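Side-chain contacts in YcgJ protein (Bacillus subtilis, PDB 1XXL), which is probably an S-adenosylmethionine-dependent methyltransferase, although its substrate is not known: residues L26-G31 against R108-V113; R72-Q75 against L81-P84. All blocks are in the same frame, centred on the assembly; numbering follows the deposited sequence.

Contact 1: residues L26-G31 against R108-V113; sequences LDIGAG and REVARV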
# COMPACT_ATOMS: atom_id res chain seq x y z
N LEU A 26 -11.37 6.65 6.19
CA LEU A 26 -11.37 6.36 4.78
C LEU A 26 -10.23 5.39 4.48
O LEU A 26 -9.08 5.62 4.88
CB LEU A 26 -11.20 7.65 3.98
CG LEU A 26 -10.93 7.54 2.49
CD1 LEU A 26 -12.10 6.92 1.77
CD2 LEU A 26 -10.61 8.91 1.90
N ASP A 27 -10.57 4.33 3.74
CA ASP A 27 -9.59 3.37 3.23
C ASP A 27 -9.49 3.47 1.70
O ASP A 27 -10.46 3.20 0.97
CB ASP A 27 -9.96 1.94 3.61
CG ASP A 27 -8.92 0.91 3.15
OD1 ASP A 27 -7.68 1.20 3.16
OD2 ASP A 27 -9.34 -0.21 2.77
N ILE A 28 -8.31 3.87 1.24
CA ILE A 28 -8.02 4.04 -0.16
C ILE A 28 -7.41 2.78 -0.74
O ILE A 28 -6.38 2.30 -0.26
CB ILE A 28 -7.07 5.21 -0.37
CG1 ILE A 28 -7.73 6.48 0.17
CG2 ILE A 28 -6.77 5.35 -1.84
CD1 ILE A 28 -6.88 7.69 0.12
N GLY A 29 -8.02 2.26 -1.80
CA GLY A 29 -7.66 0.95 -2.37
C GLY A 29 -8.16 -0.17 -1.50
O GLY A 29 -7.40 -1.03 -1.08
N ALA A 30 -9.45 -0.18 -1.21
CA ALA A 30 -10.00 -1.04 -0.17
C ALA A 30 -9.98 -2.55 -0.46
O ALA A 30 -10.17 -3.36 0.46
CB ALA A 30 -11.40 -0.59 0.16
N GLY A 31 -9.81 -2.93 -1.73
CA GLY A 31 -9.73 -4.35 -2.13
C GLY A 31 -10.96 -5.12 -1.72
O GLY A 31 -12.08 -4.65 -1.93
N ARG A 108 -2.12 14.86 -2.49
CA ARG A 108 -2.76 16.15 -2.43
C ARG A 108 -4.24 15.97 -2.03
O ARG A 108 -4.78 16.71 -1.20
CB ARG A 108 -2.59 16.85 -3.79
CG ARG A 108 -2.96 18.31 -3.86
CD ARG A 108 -2.83 18.86 -5.31
NE ARG A 108 -1.71 18.21 -6.02
CZ ARG A 108 -1.56 18.14 -7.35
NH1 ARG A 108 -2.42 18.73 -8.17
NH2 ARG A 108 -0.51 17.49 -7.85
N GLU A 109 -4.89 14.97 -2.61
CA GLU A 109 -6.29 14.65 -2.29
C GLU A 109 -6.45 14.11 -0.86
O GLU A 109 -7.38 14.50 -0.16
CB GLU A 109 -6.85 13.65 -3.31
CG GLU A 109 -7.29 14.27 -4.61
CD GLU A 109 -8.56 15.14 -4.46
OE1 GLU A 109 -8.38 16.39 -4.39
OE2 GLU A 109 -9.70 14.62 -4.42
N VAL A 110 -5.54 13.21 -0.46
CA VAL A 110 -5.52 12.70 0.90
C VAL A 110 -5.42 13.86 1.88
O VAL A 110 -6.22 13.93 2.81
CB VAL A 110 -4.34 11.72 1.14
CG1 VAL A 110 -4.07 11.52 2.62
CG2 VAL A 110 -4.63 10.40 0.48
N ALA A 111 -4.47 14.78 1.67
CA ALA A 111 -4.32 15.91 2.57
C ALA A 111 -5.56 16.78 2.60
O ALA A 111 -5.95 17.26 3.68
CB ALA A 111 -3.08 16.76 2.20
N ARG A 112 -6.20 16.98 1.45
CA ARG A 112 -7.40 17.82 1.37
C ARG A 112 -8.55 17.27 2.23
O ARG A 112 -9.15 18.01 3.00
CB ARG A 112 -7.87 17.98 -0.10
CG ARG A 112 -9.13 18.76 -0.23
CD ARG A 112 -9.54 18.90 -1.68
NE ARG A 112 -10.05 17.66 -2.23
CZ ARG A 112 -11.25 17.15 -1.95
NH1 ARG A 112 -12.06 17.76 -1.11
NH2 ARG A 112 -11.63 16.02 -2.50
N VAL A 113 -8.84 15.98 2.10
CA VAL A 113 -9.97 15.35 2.80
C VAL A 113 -9.68 14.95 4.25
O VAL A 113 -10.61 14.63 5.00
CB VAL A 113 -10.57 14.11 2.02
CG1 VAL A 113 -10.98 14.52 0.64
CG2 VAL A 113 -9.62 12.93 1.97
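CD1 of Ile28 meets CG2 of Val110 at 3.5 Å, the tighter of two methyl-to-methyl contacts that join strand 24-28 to helix 103-113. In the other, Leu26, with CG anti to the backbone N (chi1 169°), sends CD2 to CG2 of Val113 at 4.1 Å, the two side chains crossing at about a right angle. Ile91 of the neighbouring strand 88-94 touches Ile28, Val110 and Val113; the helix packs on the sheet, as in the Rossmann-like fold of this superfamily.

The polar bonds run along the helix rather than across the contact. Arg112 grips Glu109 side-on, NE to OE1 at 3.0 Å and NH2 to OE2 at 3.1 Å. Both oxygens lie near the guanidinium plane, but each is approached from out of the carboxylate plane. CG1 of Val113 lies 3.4 Å above one face of that guanidinium, offset toward its rim. Arg112 has a second carboxylate partner in Asp85.

Past Ile28 the strand turns into the loop holding Gly29, which binds S-adenosylmethionine, and Gly31 N bonds to Asp50 OD1. Between the two segments there is thus only apolar packing, with no hydrogen bond, and the Glu109-Arg112 pair takes no part in it.

Contact 2: residues R72-Q75 against L81-P84; sequences RFQQ and LPFP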
# COMPACT_ATOMS: atom_id res chain seq x y z
N ARG A 72 -18.89 1.05 4.46
CA ARG A 72 -19.48 1.17 3.12
C ARG A 72 -18.35 1.23 2.09
O ARG A 72 -17.25 1.70 2.39
CB ARG A 72 -20.42 2.39 3.02
CG ARG A 72 -21.81 2.17 3.71
CD ARG A 72 -22.85 3.28 3.37
NE ARG A 72 -23.14 3.35 1.91
CZ ARG A 72 -24.29 3.04 1.30
NH1 ARG A 72 -25.37 2.68 1.99
NH2 ARG A 72 -24.36 3.12 -0.02
N PHE A 73 -18.61 0.74 0.89
CA PHE A 73 -17.63 0.72 -0.19
C PHE A 73 -18.18 1.44 -1.40
O PHE A 73 -19.38 1.44 -1.66
CB PHE A 73 -17.19 -0.70 -0.53
CG PHE A 73 -16.63 -1.44 0.66
CD1 PHE A 73 -17.46 -2.22 1.46
CD2 PHE A 73 -15.30 -1.28 1.02
CE1 PHE A 73 -16.98 -2.86 2.57
CE2 PHE A 73 -14.80 -1.92 2.15
CZ PHE A 73 -15.63 -2.70 2.93
N GLN A 74 -17.31 2.14 -2.10
CA GLN A 74 -17.71 2.75 -3.35
C GLN A 74 -16.56 2.72 -4.32
O GLN A 74 -15.42 2.49 -3.92
CB GLN A 74 -18.25 4.16 -3.13
CG GLN A 74 -17.27 5.20 -2.62
CD GLN A 74 -17.96 6.55 -2.40
OE1 GLN A 74 -18.79 6.70 -1.51
NE2 GLN A 74 -17.62 7.51 -3.23
N GLN A 75 -16.89 2.90 -5.60
CA GLN A 75 -15.88 2.96 -6.62
C GLN A 75 -15.29 4.37 -6.68
O GLN A 75 -16.00 5.36 -6.64
CB GLN A 75 -16.43 2.55 -7.99
CG GLN A 75 -15.37 2.52 -9.09
CD GLN A 75 -15.91 2.05 -10.44
OE1 GLN A 75 -17.10 2.14 -10.71
NE2 GLN A 75 -15.02 1.53 -11.29
N LEU A 81 -10.87 12.12 -5.11
CA LEU A 81 -11.79 11.74 -4.05
C LEU A 81 -12.99 12.70 -4.06
O LEU A 81 -12.82 13.91 -4.13
CB LEU A 81 -11.10 11.80 -2.70
CG LEU A 81 -9.93 10.85 -2.53
CD1 LEU A 81 -9.21 11.15 -1.23
CD2 LEU A 81 -10.40 9.40 -2.59
N PRO A 82 -14.21 12.15 -3.98
CA PRO A 82 -15.40 12.98 -4.04
C PRO A 82 -15.79 13.70 -2.74
O PRO A 82 -16.74 14.46 -2.73
CB PRO A 82 -16.48 11.96 -4.44
CG PRO A 82 -16.02 10.68 -3.73
CD PRO A 82 -14.54 10.70 -3.91
N PHE A 83 -15.03 13.49 -1.66
CA PHE A 83 -15.46 13.86 -0.33
C PHE A 83 -15.13 15.29 -0.06
O PHE A 83 -14.25 15.84 -0.70
CB PHE A 83 -14.80 12.94 0.72
CG PHE A 83 -15.03 11.48 0.43
CD1 PHE A 83 -16.30 10.94 0.56
CD2 PHE A 83 -14.01 10.69 -0.01
CE1 PHE A 83 -16.54 9.61 0.28
CE2 PHE A 83 -14.24 9.34 -0.31
CZ PHE A 83 -15.50 8.80 -0.17
N PRO A 84 -15.83 15.91 0.90
CA PRO A 84 -15.53 17.30 1.27
C PRO A 84 -14.14 17.46 1.91
O PRO A 84 -13.60 16.50 2.45
CB PRO A 84 -16.60 17.62 2.32
CG PRO A 84 -17.61 16.57 2.20
CD PRO A 84 -16.93 15.36 1.72
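Contact 2 is a small surface contact in which one polar side chain, Gln74 of strand 71-75, lies against two ring residues, Pro82 and Phe83, of the loop that leads on to strand 88-94. Across it the amide only packs, with no hydrogen bond between the two segments. NE2 of Gln74 comes to 3.6 Å from CG of Pro82 and to 3.9 Å from CZ of Phe83. OE1 of Gln74 stands a little farther off, 4.1 Å from CE1 of Phe83. The amide reaches the far end of the phenyl ring obliquely, the two planes 47° apart.

Gln74 arrives there with CG set between its own backbone N and carbonyl carbon (chi1 65°) and the chain extended beyond it, which carries the amide across to the loop from the opposite direction to the two rings. Within the loop, CG of Pro82 sits 3.9 Å above the plane of the Phe83 ring, over its centre, and so covers one face.

In the Rossmann-like methyltransferase fold, strand 71-75 pairs in parallel with strand 45-50, and the backbone of Gln74 bonds to Gly48 and Asp50 of that strand. The loop beyond carries Ala78 and Glu79, assigned to S-adenosylmethionine binding, before residues 81-84, which precede strand 88-94.

Replacing Gln74 with an alanine removes the amide and is likely to leave CG of Pro82 and the CZ end of Phe83 without their neighbour across the contact, with a gap between strand and loop. Phe83 has further neighbours: its ring meets Phe88 edge-to-face and touches Ile47, Val49 and Leu26.

From the N terminus the chain enters contact 1 through strand 24-28, and residues 108-113, 77 residues beyond the end of segment 26-31, close this long loop. Contact 2 forms wholly within that excursion: after strand 45-50 and helix 53-66, strand 71-75 is met by residues 81-84 after a five-residue connection. The chain then adds strand 88-94 before reaching helix 103-113. The inner loop therefore ties strand 71-75 to the loop that precedes strand 88-94, and the outer one ties a central strand to a covering helix. The centres of contacts 1 and 2 lie about 9 Å apart. Residues 81-84 bridge them: Leu81 N probably bonds to Glu109 OE2, and Phe83 O to Arg112 NH1.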